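Local coordinates for DegQ (Legionella fallonii, PDB 3PV2), which probably degrades misfolded proteins as an HtrA-family serine protease with two PDZ domains that assembles into large 12-subunit, self-compartmentalising particles, at residues Q425-A428 with Q429-K432; K354-E357 with Q358-Q361. One frame throughout, in Å; residues are numbered along the deposited sequence.

Contact 1 (Q425-A428 with Q429-K432); sequences QTIA and QEKK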
# COMPACT_ATOMS: atom_id res chain seq x y z
N GLN B 425 -18.22 -54.17 -23.20
CA GLN B 425 -17.33 -54.41 -24.33
C GLN B 425 -18.01 -55.31 -25.37
O GLN B 425 -17.86 -55.12 -26.55
CB GLN B 425 -16.03 -55.08 -23.86
CG GLN B 425 -15.05 -54.10 -23.19
CD GLN B 425 -13.91 -54.77 -22.36
OE1 GLN B 425 -14.05 -55.89 -21.88
NE2 GLN B 425 -12.86 -54.01 -22.13
N THR B 426 -18.80 -56.27 -24.94
CA THR B 426 -19.48 -57.14 -25.88
C THR B 426 -20.52 -56.28 -26.64
O THR B 426 -20.58 -56.33 -27.85
CB THR B 426 -20.16 -58.28 -25.09
OG1 THR B 426 -19.17 -59.07 -24.43
CG2 THR B 426 -21.01 -59.21 -25.98
N ILE B 427 -21.31 -55.48 -25.92
CA ILE B 427 -22.32 -54.63 -26.57
C ILE B 427 -21.70 -53.67 -27.51
O ILE B 427 -22.16 -53.56 -28.63
CB ILE B 427 -23.21 -53.92 -25.55
CG1 ILE B 427 -24.06 -54.97 -24.86
CG2 ILE B 427 -24.14 -52.91 -26.22
CD1 ILE B 427 -24.74 -54.48 -23.45
N ALA B 428 -20.56 -53.10 -27.14
CA ALA B 428 -19.87 -52.16 -27.98
C ALA B 428 -19.42 -52.81 -29.27
O ALA B 428 -19.25 -52.11 -30.25
CB ALA B 428 -18.64 -51.58 -27.25
N GLN B 429 -19.29 -54.13 -29.35
CA GLN B 429 -18.97 -54.74 -30.66
C GLN B 429 -20.20 -55.02 -31.52
O GLN B 429 -20.04 -55.55 -32.59
CB GLN B 429 -18.21 -56.05 -30.54
CG GLN B 429 -17.32 -56.11 -29.36
CD GLN B 429 -16.03 -56.80 -29.62
OE1 GLN B 429 -15.75 -57.87 -29.05
NE2 GLN B 429 -15.18 -56.16 -30.45
N GLU B 430 -21.40 -54.64 -31.09
CA GLU B 430 -22.59 -54.79 -31.91
C GLU B 430 -22.59 -53.98 -33.22
O GLU B 430 -22.82 -54.59 -34.32
CB GLU B 430 -23.85 -54.45 -31.12
CG GLU B 430 -24.21 -55.53 -30.04
CD GLU B 430 -25.38 -55.05 -29.16
OE1 GLU B 430 -25.93 -53.94 -29.46
OE2 GLU B 430 -25.72 -55.79 -28.19
N LYS B 431 -22.43 -52.65 -33.19
CA LYS B 431 -22.61 -51.88 -34.48
C LYS B 431 -21.29 -51.26 -34.79
O LYS B 431 -20.50 -50.94 -33.86
CB LYS B 431 -23.67 -50.73 -34.49
CG LYS B 431 -25.02 -51.01 -33.83
CD LYS B 431 -25.88 -49.71 -33.71
CE LYS B 431 -26.74 -49.67 -32.38
NZ LYS B 431 -26.81 -48.31 -31.63
N LYS B 432 -21.00 -51.14 -36.06
CA LYS B 432 -19.81 -50.37 -36.45
C LYS B 432 -20.04 -48.82 -36.36
O LYS B 432 -19.08 -48.08 -36.21
CB LYS B 432 -19.38 -50.77 -37.87
CG LYS B 432 -18.51 -52.09 -37.90
CD LYS B 432 -17.02 -51.83 -37.50
CE LYS B 432 -16.01 -52.80 -38.16
NZ LYS B 432 -15.89 -54.12 -37.47
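Glu430 lies alongside Ile427 where helix 421-428 gives way to the loop before strand 435-441, the two side chains pointing the same way. The contact is between a carboxylate and a branched hydrocarbon: OE2 of Glu430 stands 3.8 Å from CG1 of Ile427, and CG2 of Ile427 is just as near to CD of Glu430. In Glu430, CG is anti to the carbonyl carbon (chi1 -71°), which carries the extended chain back along the carbonyl of Ile427, with CG 3.2 Å from Ile427 O. The same oxygen accepts the amide of Glu430, from N to O 2.8 Å at 163°, so the amide and the first methylenes of Glu430 both lie against Ile427 O.

Gln429 turns its aliphatic part to a different side, back over Gln425 and Thr426. Its CG is pressed to 3.0 Å from Gln425 O, a tight approach, and the chain bends at chi2 (-142°). The amide of Gln429 gives its better bond to Thr426 O, 3.0 Å from N, and only a weak one to Gln425 O. This shift from i-4 to i-3 acceptors, continued by Glu430, is how the last helical turn tightens as the chain leaves it.

Isoleucine suits the buried position 427, where its hydrocarbon packs on Asn414; threonine suits the exposed side, since Thr426 can return its hydroxyl to Lys422 O. Gln425 is long enough to reach Glu378 of a second subunit through NE2. Lys416 forms a salt bridge with OE1 of Glu430, and Asn414 donates to that oxygen too. Glu430 thus lays its carboxylate end beside a nonpolar side chain while its charge is met by other partners, which probably keeps the carboxylate ionised on the surface of the second PDZ domain.

Contact 2 (K354-E357 with Q358-Q361); sequences KSHE and QKLQ
Leu360 lays its CD1 methyl over one face of the His356 imidazole, one helical turn earlier. The CH-pi contact measures 3.7 Å from CD1 to the ring centroid, and the methyl is displaced toward the rim, with CE1 of His356 its nearest ring atom. The second branch of Leu360 also takes part: CD2 comes 3.4 Å from NE2 of His356. With its CG anti to the backbone N (chi1 175°), His356 carries the ring outward from the helix, leaning only slightly toward Leu360, where the forked leucine can meet it. Leu360 itself has an unusual pair of torsions, chi1 -92° and chi2 40°, which set both methyls against the ring.

Lys359 approaches the imidazole obliquely. Its chain runs extended to CG and CD and then bends at chi3 and chi4, bringing CE 3.8 Å from ND1 of His356. A long, flexible lysine suits this position, since its terminal methylene passes the ring and its ammonium finds a carbonyl beyond, Asn292 O. Glu357, bent at chi2, brings its carboxylate across the CD2 methyl of Leu360, and OE2 is hydrogen-bonded to Tyr368 OH. Beneath the side chains run regular i to i+4 bonds, among them Leu360 N to His356 O at 2.9 Å. The extended Gln361 places CG 3.4 Å from Glu357 O.

Helix 353-362 follows strand 342-349 of one PDZ sheet and precedes strand 370-378 of the next. His356 packs on Leu259, just before strand 262-266, Leu360 on Asn292, just before helix 294-298, and both Leu360 and Gln361 on Tyr368, so the helix bridges elements of both PDZ domains.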
# COMPACT_ATOMS: atom_id res chain seq x y z
N LYS B 354 1.65 -41.58 -33.92
CA LYS B 354 0.32 -41.23 -34.36
C LYS B 354 -0.38 -42.37 -35.12
O LYS B 354 -1.60 -42.55 -34.98
CB LYS B 354 0.37 -39.91 -35.14
CG LYS B 354 0.84 -38.74 -34.22
CD LYS B 354 1.38 -37.54 -35.02
CE LYS B 354 0.28 -36.69 -35.66
NZ LYS B 354 0.60 -35.22 -35.61
N SER B 355 0.36 -43.16 -35.88
CA SER B 355 -0.22 -44.32 -36.56
C SER B 355 -0.64 -45.41 -35.59
O SER B 355 -1.65 -46.07 -35.80
CB SER B 355 0.71 -44.89 -37.62
OG SER B 355 0.96 -43.92 -38.63
N HIS B 356 0.14 -45.59 -34.53
CA HIS B 356 -0.24 -46.52 -33.48
C HIS B 356 -1.50 -46.06 -32.72
O HIS B 356 -2.37 -46.87 -32.38
CB HIS B 356 0.92 -46.65 -32.50
CG HIS B 356 0.63 -47.49 -31.31
ND1 HIS B 356 0.61 -48.86 -31.36
CD2 HIS B 356 0.37 -47.15 -30.01
CE1 HIS B 356 0.34 -49.33 -30.14
NE2 HIS B 356 0.19 -48.32 -29.31
N GLU B 357 -1.58 -44.77 -32.43
CA GLU B 357 -2.70 -44.27 -31.65
C GLU B 357 -3.95 -44.41 -32.52
O GLU B 357 -5.00 -44.74 -32.03
CB GLU B 357 -2.48 -42.84 -31.18
CG GLU B 357 -3.13 -42.55 -29.83
CD GLU B 357 -2.57 -43.40 -28.64
OE1 GLU B 357 -1.41 -43.89 -28.70
OE2 GLU B 357 -3.31 -43.58 -27.64
N GLN B 358 -3.80 -44.30 -33.83
CA GLN B 358 -4.94 -44.50 -34.74
C GLN B 358 -5.35 -45.97 -34.81
O GLN B 358 -6.54 -46.29 -34.89
CB GLN B 358 -4.71 -43.97 -36.18
CG GLN B 358 -5.84 -43.06 -36.73
CD GLN B 358 -7.33 -43.35 -36.24
OE1 GLN B 358 -7.92 -42.56 -35.50
NE2 GLN B 358 -7.91 -44.46 -36.70
N LYS B 359 -4.36 -46.84 -34.74
CA LYS B 359 -4.63 -48.25 -34.68
C LYS B 359 -5.43 -48.58 -33.45
O LYS B 359 -6.46 -49.16 -33.56
CB LYS B 359 -3.34 -49.07 -34.64
CG LYS B 359 -3.57 -50.58 -34.47
CD LYS B 359 -2.26 -51.41 -34.64
CE LYS B 359 -1.39 -51.41 -33.37
NZ LYS B 359 -0.82 -52.77 -33.09
N LEU B 360 -4.91 -48.25 -32.28
CA LEU B 360 -5.62 -48.44 -31.04
C LEU B 360 -7.09 -47.95 -31.15
O LEU B 360 -7.96 -48.65 -30.77
CB LEU B 360 -4.88 -47.73 -29.90
CG LEU B 360 -3.86 -48.54 -29.09
CD1 LEU B 360 -3.03 -49.45 -29.94
CD2 LEU B 360 -2.99 -47.65 -28.18
N GLN B 361 -7.35 -46.79 -31.73
CA GLN B 361 -8.74 -46.28 -31.88
C GLN B 361 -9.61 -47.10 -32.77
O GLN B 361 -10.77 -47.40 -32.44
CB GLN B 361 -8.76 -44.88 -32.43
CG GLN B 361 -8.27 -43.92 -31.43
CD GLN B 361 -8.13 -42.53 -31.96
OE1 GLN B 361 -7.29 -41.75 -31.48
NE2 GLN B 361 -8.96 -42.18 -32.95

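Overall arrangement
Both contacts are local: contact 2 lies within a helix, contact 1 where a helix gives way to a loop. They follow one another in the chain: contact 2 lies on the connector between the two PDZ sheets, contact 1 where helix 421-428 passes into a loop within the second. Their centres are 19 Å apart and their nearest atoms about 9 Å, so they do not touch, although they lie on the same side of the chain's centre. Contact 1 is the more peripheral, about 37 Å from that centre against 20 Å. The loop between helix 353-362 and strand 370-378 links them indirectly: Leu367 meets Gln425 and Ala428, and Tyr368 meets contact 2. Neither belongs to the trypsin-like barrels that form the protease domain.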